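Local coordinates for activator of Hsp90 ATPase homologue 1/2-like C-terminal domain-containing protein (Nitrosomonas europaea, PDB 1XFS) that is of unknown function but belongs to the AHA1 family and has a Bet v 1-like helix-grip fold, which in relatives often encloses a ligand pocket, at residues D11-R16 / R128-A133; L24-L29 / T81-L86; P72-F77 / A91-Y96. One frame throughout, in Å; residues are numbered along the deposited sequence.

Contact 1 of 3, residues D11-R16 / R128-A133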
# COMPACT_ATOMS: atom_id res chain seq x y z
N ASP A 11 -9.62 -4.40 -13.33
CA ASP A 11 -10.53 -4.05 -12.25
C ASP A 11 -11.97 -4.51 -12.39
O ASP A 11 -12.49 -4.64 -13.50
CB ASP A 11 -10.53 -2.53 -12.05
CG ASP A 11 -9.13 -1.96 -11.93
OD1 ASP A 11 -8.28 -2.64 -11.33
OD2 ASP A 11 -8.90 -0.84 -12.43
N LEU A 12 -12.60 -4.76 -11.25
CA LEU A 12 -14.00 -5.15 -11.22
C LEU A 12 -14.70 -4.12 -10.35
O LEU A 12 -14.21 -3.78 -9.27
CB LEU A 12 -14.16 -6.56 -10.64
CG LEU A 12 -13.56 -7.69 -11.48
CD1 LEU A 12 -13.73 -9.02 -10.75
CD2 LEU A 12 -14.23 -7.74 -12.85
N MSE A 13 -15.84 -3.61 -10.81
CA MSE A 13 -16.56 -2.60 -10.05
C MSE A 13 -18.00 -3.00 -9.72
O MSE A 13 -18.61 -3.81 -10.42
CB MSE A 13 -16.57 -1.27 -10.82
CG MSE A 13 -17.14 -0.09 -10.04
SE MSE A 13 -17.07 1.59 -10.98
CE MSE A 13 -18.87 1.61 -11.70
N LEU A 14 -18.52 -2.43 -8.64
CA LEU A 14 -19.89 -2.70 -8.20
C LEU A 14 -20.48 -1.42 -7.62
O LEU A 14 -19.88 -0.80 -6.74
CB LEU A 14 -19.89 -3.80 -7.14
CG LEU A 14 -21.24 -4.25 -6.57
CD1 LEU A 14 -22.10 -4.83 -7.67
CD2 LEU A 14 -21.00 -5.29 -5.48
N LYS A 15 -21.64 -1.01 -8.11
CA LYS A 15 -22.29 0.20 -7.61
C LYS A 15 -23.66 -0.13 -7.05
O LYS A 15 -24.44 -0.84 -7.69
CB LYS A 15 -22.43 1.25 -8.71
CG LYS A 15 -22.89 2.62 -8.20
CD LYS A 15 -22.99 3.65 -9.32
CE LYS A 15 -24.15 3.35 -10.26
NZ LYS A 15 -25.45 3.39 -9.55
N ARG A 16 -23.96 0.37 -5.85
CA ARG A 16 -25.24 0.10 -5.21
C ARG A 16 -25.78 1.32 -4.48
O ARG A 16 -25.02 2.22 -4.11
CB ARG A 16 -25.10 -1.07 -4.23
CG ARG A 16 -24.82 -2.42 -4.89
CD ARG A 16 -26.09 -3.00 -5.48
NE ARG A 16 -27.03 -3.35 -4.42
CZ ARG A 16 -26.97 -4.47 -3.70
NH1 ARG A 16 -26.01 -5.36 -3.94
NH2 ARG A 16 -27.84 -4.69 -2.73
N ARG A 128 -24.73 6.31 -1.74
CA ARG A 128 -24.34 5.65 -2.97
C ARG A 128 -23.04 4.93 -2.64
O ARG A 128 -22.08 5.56 -2.18
CB ARG A 128 -24.13 6.67 -4.09
CG ARG A 128 -23.74 6.06 -5.43
CD ARG A 128 -23.91 7.07 -6.54
NE ARG A 128 -25.28 7.58 -6.56
CZ ARG A 128 -25.75 8.46 -7.45
NH1 ARG A 128 -24.95 8.93 -8.40
NH2 ARG A 128 -27.01 8.86 -7.38
N TYR A 129 -23.03 3.62 -2.84
CA TYR A 129 -21.87 2.79 -2.55
C TYR A 129 -21.21 2.29 -3.82
O TYR A 129 -21.85 1.68 -4.67
CB TYR A 129 -22.31 1.59 -1.69
CG TYR A 129 -21.25 0.51 -1.50
CD1 TYR A 129 -21.00 -0.43 -2.50
CD2 TYR A 129 -20.49 0.45 -0.34
CE1 TYR A 129 -20.02 -1.41 -2.34
CE2 TYR A 129 -19.51 -0.52 -0.16
CZ TYR A 129 -19.28 -1.45 -1.17
OH TYR A 129 -18.30 -2.40 -1.02
N THR A 130 -19.91 2.55 -3.94
CA THR A 130 -19.17 2.10 -5.11
C THR A 130 -17.95 1.32 -4.62
O THR A 130 -17.17 1.81 -3.82
CB THR A 130 -18.73 3.31 -5.97
OG1 THR A 130 -19.89 4.04 -6.40
CG2 THR A 130 -17.95 2.85 -7.19
N ALA A 131 -17.82 0.08 -5.09
CA ALA A 131 -16.69 -0.76 -4.70
C ALA A 131 -15.92 -1.23 -5.93
O ALA A 131 -16.50 -1.74 -6.89
CB ALA A 131 -17.18 -1.97 -3.90
N CYS A 132 -14.60 -1.06 -5.90
CA CYS A 132 -13.75 -1.48 -7.00
C CYS A 132 -12.65 -2.37 -6.46
O CYS A 132 -12.00 -2.03 -5.47
CB CYS A 132 -13.11 -0.26 -7.70
SG CYS A 132 -11.93 -0.69 -9.03
N ALA A 133 -12.47 -3.52 -7.09
CA ALA A 133 -11.44 -4.47 -6.69
C ALA A 133 -10.38 -4.41 -7.78
O ALA A 133 -10.65 -4.71 -8.95
CB ALA A 133 -12.01 -5.88 -6.57
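The first strand of the Bet v 1-like helix-grip fold, here Asp11 to Arg16, runs antiparallel to Arg128–Ala133 in strand 127-134. Hydrogen-bonded pairs Leu12–Ala133, Leu14–Ala131 and Arg16–Tyr129 each exchange two backbone bonds. Most are nearly straight, as from Arg16 N to Tyr129 O at 2.7 Å; the bond from Leu14 N to Ala131 O, 2.8 Å long, is bent to 142° at the hydrogen. Between these pairs the CA-H groups of Met13, Lys15, Thr130 and Cys132 make contacts with carbonyl oxygens of the facing strand.

Leu12, Leu14, Arg16, Tyr129, Ala131 and Ala133 share the sheet face covered by helix 149-167, where Leu14 meets Trp153, Tyr129 meets Ile157, and Arg16 is hydrogen-bonded through NH1 to Gly154 O and through NH2 to Thr158 OG1. On the opposite face lies Met13, a selenomethionine. Its CB sits 4.0 Å from Ala131 O. CG, anti to the backbone N (chi1 -172°), comes closer to that same Ala131 O, at 3.6 Å. The extended chain then carries SE obliquely past Thr130, with SE 4.1 Å from Thr130 CG2, before chi3 of 96° turns CE off the line of the chain. Thr130 thus stands between two neighbours: its methyl meets the selenium, while its OG1 lies 3.8 Å from Lys15 CG. At the strand end Asp11 has a salt bridge to Arg97 of the second subunit through OD1 and a hydrogen bond to Asp7 N through OD2, while Asp11 CB rests 3.8 Å from Cys132 SG.

Contact 2 of 3, residues L24-L29 / T81-L86; sequences LVWRGL and TDEKRL
A turn of helix 22-30 lies against the tight connection Thr81–Arg85, where Lys84 and Arg85 together face Thr81 in a classic beta bulge and Thr81 O receives both Lys84 N and Arg85 N. Trp26 carries the contact. Its CG is anti to the backbone N (chi1 -178°), which sends the indole off the helix and against the turn. Glu83 N sits above the middle of one ring face, 3.2 Å from Trp26 CD2. Beside it, nearer the rim of the same face, Asp82 CA makes a CH-pi contact 4.1 Å from the centroid of the six-membered ring. Arg85 O approaches differently, near the ring plane at the edge, 3.6 Å from Trp26 CH2.

Strands 70-81 and 85-89, joined by this turn, are consecutive neighbours in the curved antiparallel sheet of the helix-grip fold, and the short helix 22-30 packs at this end of the sheet. The indole also touches Val80 and Leu120, so it spans three strands. An alanine in place of Trp26 would remove the surface on which Asp82 and Glu83 rest and would probably loosen the turn against the helix. Further along, Leu86 CB packs 3.9 Å from Trp26 CZ3. At the root of the side chain, Glu83 CG lies 3.7 Å from Trp26 CB. One helical turn on, Leu29 CB approaches Leu86 CD2 at 4.2 Å.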
# COMPACT_ATOMS: atom_id res chain seq x y z
N LEU A 24 -23.86 5.87 9.07
CA LEU A 24 -24.11 4.49 9.46
C LEU A 24 -23.37 3.51 8.56
O LEU A 24 -22.81 2.53 9.04
CB LEU A 24 -25.60 4.18 9.44
CG LEU A 24 -26.44 4.87 10.51
CD1 LEU A 24 -27.88 4.41 10.37
CD2 LEU A 24 -25.90 4.54 11.90
N VAL A 25 -23.39 3.77 7.26
CA VAL A 25 -22.70 2.91 6.31
C VAL A 25 -21.22 2.86 6.66
O VAL A 25 -20.60 1.80 6.65
CB VAL A 25 -22.87 3.42 4.86
CG1 VAL A 25 -22.05 2.57 3.90
CG2 VAL A 25 -24.35 3.36 4.46
N TRP A 26 -20.66 4.02 6.98
CA TRP A 26 -19.25 4.08 7.33
C TRP A 26 -18.96 3.20 8.53
O TRP A 26 -17.95 2.51 8.56
CB TRP A 26 -18.83 5.52 7.62
CG TRP A 26 -17.37 5.64 7.93
CD1 TRP A 26 -16.80 5.87 9.15
CD2 TRP A 26 -16.28 5.55 7.00
NE1 TRP A 26 -15.43 5.94 9.04
CE2 TRP A 26 -15.08 5.74 7.73
CE3 TRP A 26 -16.20 5.32 5.62
CZ2 TRP A 26 -13.82 5.72 7.13
CZ3 TRP A 26 -14.93 5.30 5.01
CH2 TRP A 26 -13.77 5.50 5.77
N ARG A 27 -19.84 3.23 9.53
CA ARG A 27 -19.61 2.40 10.71
C ARG A 27 -19.66 0.92 10.32
O ARG A 27 -18.88 0.10 10.83
CB ARG A 27 -20.63 2.70 11.80
CG ARG A 27 -20.50 4.11 12.36
CD ARG A 27 -21.51 4.36 13.47
NE ARG A 27 -21.32 3.43 14.57
CZ ARG A 27 -22.08 3.40 15.66
NH1 ARG A 27 -23.10 4.24 15.79
NH2 ARG A 27 -21.83 2.51 16.62
N GLY A 28 -20.57 0.57 9.42
CA GLY A 28 -20.67 -0.81 8.99
C GLY A 28 -19.41 -1.30 8.29
O GLY A 28 -19.04 -2.47 8.41
N LEU A 29 -18.74 -0.40 7.58
CA LEU A 29 -17.53 -0.75 6.86
C LEU A 29 -16.27 -0.78 7.71
O LEU A 29 -15.27 -1.40 7.32
CB LEU A 29 -17.30 0.25 5.72
CG LEU A 29 -18.23 0.11 4.52
CD1 LEU A 29 -18.17 1.39 3.70
CD2 LEU A 29 -17.81 -1.09 3.69
N THR A 81 -10.55 7.97 4.67
CA THR A 81 -11.11 9.31 4.58
C THR A 81 -12.53 9.16 5.09
O THR A 81 -13.41 8.66 4.39
CB THR A 81 -11.04 9.80 3.12
OG1 THR A 81 -9.67 9.76 2.68
CG2 THR A 81 -11.53 11.24 3.00
N ASP A 82 -12.73 9.56 6.34
CA ASP A 82 -14.01 9.41 7.02
C ASP A 82 -15.28 9.67 6.19
O ASP A 82 -15.44 10.72 5.57
CB ASP A 82 -14.02 10.26 8.30
CG ASP A 82 -13.09 9.71 9.38
OD1 ASP A 82 -12.57 8.58 9.21
OD2 ASP A 82 -12.87 10.40 10.40
N GLU A 83 -16.14 8.66 6.18
CA GLU A 83 -17.42 8.66 5.47
C GLU A 83 -17.31 9.01 3.99
O GLU A 83 -18.28 9.44 3.37
CB GLU A 83 -18.40 9.60 6.19
CG GLU A 83 -18.61 9.17 7.64
CD GLU A 83 -19.56 10.06 8.42
OE1 GLU A 83 -19.61 9.92 9.66
OE2 GLU A 83 -20.26 10.88 7.80
N LYS A 84 -16.14 8.77 3.42
CA LYS A 84 -15.91 9.11 2.02
C LYS A 84 -15.19 8.02 1.24
O LYS A 84 -15.69 7.54 0.22
CB LYS A 84 -15.12 10.42 1.94
CG LYS A 84 -14.63 10.80 0.55
CD LYS A 84 -15.78 11.01 -0.42
CE LYS A 84 -15.25 11.32 -1.81
NZ LYS A 84 -14.34 12.50 -1.80
N ARG A 85 -14.01 7.64 1.71
CA ARG A 85 -13.23 6.63 1.00
C ARG A 85 -12.42 5.72 1.91
O ARG A 85 -11.75 6.17 2.83
CB ARG A 85 -12.29 7.31 -0.01
CG ARG A 85 -11.59 6.33 -0.94
CD ARG A 85 -10.60 7.01 -1.88
NE ARG A 85 -11.24 7.90 -2.84
CZ ARG A 85 -11.37 9.22 -2.68
NH1 ARG A 85 -10.91 9.81 -1.59
NH2 ARG A 85 -11.96 9.94 -3.62
N LEU A 86 -12.51 4.42 1.64
CA LEU A 86 -11.78 3.43 2.40
C LEU A 86 -11.03 2.56 1.40
O LEU A 86 -11.62 2.06 0.45
CB LEU A 86 -12.73 2.56 3.22
CG LEU A 86 -12.08 1.56 4.16
CD1 LEU A 86 -11.25 2.29 5.22
CD2 LEU A 86 -13.17 0.73 4.84

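Contact 3 of 3, residues P72-F77 / A91-Y96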
# COMPACT_ATOMS: atom_id res chain seq x y z
N PRO A 72 -7.55 -17.53 7.51
CA PRO A 72 -7.12 -16.25 8.08
C PRO A 72 -6.70 -15.31 6.95
O PRO A 72 -5.89 -15.67 6.09
CB PRO A 72 -5.95 -16.65 8.97
CG PRO A 72 -5.36 -17.82 8.24
CD PRO A 72 -6.60 -18.60 7.86
N ASN A 73 -7.26 -14.10 6.95
CA ASN A 73 -6.95 -13.10 5.93
C ASN A 73 -6.27 -11.92 6.62
O ASN A 73 -6.72 -11.47 7.67
CB ASN A 73 -8.23 -12.60 5.24
CG ASN A 73 -9.22 -13.72 4.96
OD1 ASN A 73 -9.85 -14.24 5.87
ND2 ASN A 73 -9.36 -14.08 3.69
N SER A 74 -5.19 -11.42 6.03
CA SER A 74 -4.47 -10.29 6.60
C SER A 74 -4.26 -9.23 5.54
O SER A 74 -3.71 -9.50 4.47
CB SER A 74 -3.13 -10.76 7.15
OG SER A 74 -2.41 -9.69 7.74
N GLY A 75 -4.71 -8.01 5.83
CA GLY A 75 -4.57 -6.93 4.89
C GLY A 75 -4.08 -5.67 5.58
O GLY A 75 -3.83 -5.67 6.79
N CYS A 76 -3.97 -4.59 4.81
CA CYS A 76 -3.47 -3.32 5.34
C CYS A 76 -4.31 -2.15 4.81
O CYS A 76 -4.60 -2.10 3.62
CB CYS A 76 -2.01 -3.14 4.90
SG CYS A 76 -1.15 -1.71 5.55
N PHE A 77 -4.70 -1.22 5.67
CA PHE A 77 -5.44 -0.05 5.22
C PHE A 77 -4.46 0.92 4.55
O PHE A 77 -3.33 1.08 5.01
CB PHE A 77 -6.16 0.63 6.39
CG PHE A 77 -7.35 -0.13 6.89
CD1 PHE A 77 -8.50 -0.26 6.11
CD2 PHE A 77 -7.32 -0.75 8.13
CE1 PHE A 77 -9.60 -1.01 6.55
CE2 PHE A 77 -8.41 -1.52 8.59
CZ PHE A 77 -9.54 -1.64 7.80
N ALA A 91 -2.16 -7.09 -0.58
CA ALA A 91 -0.79 -7.20 -1.10
C ALA A 91 0.19 -6.80 0.00
O ALA A 91 1.39 -7.09 -0.07
CB ALA A 91 -0.60 -6.28 -2.30
N LEU A 92 -0.34 -6.14 1.03
CA LEU A 92 0.47 -5.71 2.16
C LEU A 92 -0.23 -6.10 3.46
O LEU A 92 -1.45 -6.26 3.48
CB LEU A 92 0.65 -4.18 2.15
CG LEU A 92 1.27 -3.50 0.94
CD1 LEU A 92 1.31 -1.99 1.18
CD2 LEU A 92 2.69 -4.03 0.72
N VAL A 93 0.55 -6.24 4.53
CA VAL A 93 -0.01 -6.57 5.83
C VAL A 93 0.31 -5.41 6.78
O VAL A 93 0.66 -4.31 6.33
CB VAL A 93 0.54 -7.92 6.38
CG1 VAL A 93 0.05 -9.07 5.50
CG2 VAL A 93 2.06 -7.90 6.44
N LYS A 94 0.18 -5.64 8.08
CA LYS A 94 0.43 -4.59 9.06
C LYS A 94 1.71 -3.79 8.82
O LYS A 94 2.75 -4.34 8.44
CB LYS A 94 0.46 -5.19 10.47
CG LYS A 94 0.68 -4.17 11.58
CD LYS A 94 0.65 -4.83 12.96
CE LYS A 94 0.85 -3.81 14.07
NZ LYS A 94 0.91 -4.45 15.42
N ASN A 95 1.61 -2.48 9.02
CA ASN A 95 2.73 -1.55 8.87
C ASN A 95 3.28 -1.49 7.44
O ASN A 95 4.45 -1.14 7.23
CB ASN A 95 3.84 -1.90 9.86
CG ASN A 95 3.43 -1.67 11.31
OD1 ASN A 95 3.85 -2.38 12.21
ND2 ASN A 95 2.61 -0.65 11.53
N TYR A 96 2.44 -1.84 6.46
CA TYR A 96 2.80 -1.81 5.04
C TYR A 96 3.81 -2.87 4.59
O TYR A 96 4.46 -2.71 3.56
CB TYR A 96 3.36 -0.44 4.65
CG TYR A 96 2.46 0.75 4.91
CD1 TYR A 96 1.22 0.87 4.28
CD2 TYR A 96 2.89 1.80 5.72
CE1 TYR A 96 0.44 2.01 4.44
CE2 TYR A 96 2.11 2.95 5.89
CZ TYR A 96 0.89 3.05 5.24
OH TYR A 96 0.13 4.18 5.38
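The ring of Tyr96 meets strand 70-81 obliquely, with its CD1–CE1 side nearest. Cys76 SG lies 4.6 Å from its centroid and 47° off the ring normal, a sulfur-aromatic contact whose closest point is Tyr96 CD1 at 3.7 Å. Farther along the same ring side, Tyr96 CE1 comes 3.9 Å from Phe77 O. The ring also touches Pro55 and, across the subunit boundary, Leu78 of the second subunit. The other flat group, Phe77, whose CB points away from residues 91-96, meets the ring of Phe59 on the neighbouring strand 58-64, the two planes nearly parallel.

Cys76 is the hub of the contact. Cys76 CB comes within 3.2 Å of Val93 O, and with SG anti to the backbone N (chi1 -175°) the sulfur also lies against Val93 O, at 3.3 Å. That carbonyl also receives a weak bond from Tyr96 N, so the cysteine is packed against the oxygen that closes the bend. The backbones touch without pairing as strands: Cys76 N is near Leu92 O but at a poor angle; the backbone of Cys76 is bonded to Thr89 in strand 85-89. Gly75 CA does make a CA-H...O contact with Leu92 O, at 3.5 Å. At the outer side Ser74 OG, also anti to the backbone N, reaches Val93 CG1 at 3.4 Å and makes a weak hydrogen bond with Glu58 OE2.

Beyond the bend, Tyr96 O bonds to Thr115 OG1 of the second subunit, and Ala91 and Leu92 of the two subunits pack reciprocally, so residues 91-96 form part of the interface between the two subunits. Val93–Tyr96 has the shape of a type II turn, with Asn95 in the left-handed region, and forms the bend of a small two-stranded beta hairpin, 92-93 with 97-98.

From the N terminus, strand 11-18 pairs with strand 127-134, far along the chain, so contact 1 closes the longest loop, with both others nested inside it. Helix 22-30 follows directly and meets the turn between strands 70-81 and 85-89, closing contact 2. Strand 70-81 is met by residues 91-96 in contact 3, whose segments alternate with those of contact 2, so the two cross. All three reach the main sheet: contact 1 at one outer edge, contact 2 at strands 70-81 and 85-89, while contact 3 joins strand 70-81 to the small hairpin 92-98. Tyr129 packs on Leu29 between contacts 1 and 2 and Leu86 on Phe77 between contacts 2 and 3; contacts 1 and 3 do not touch.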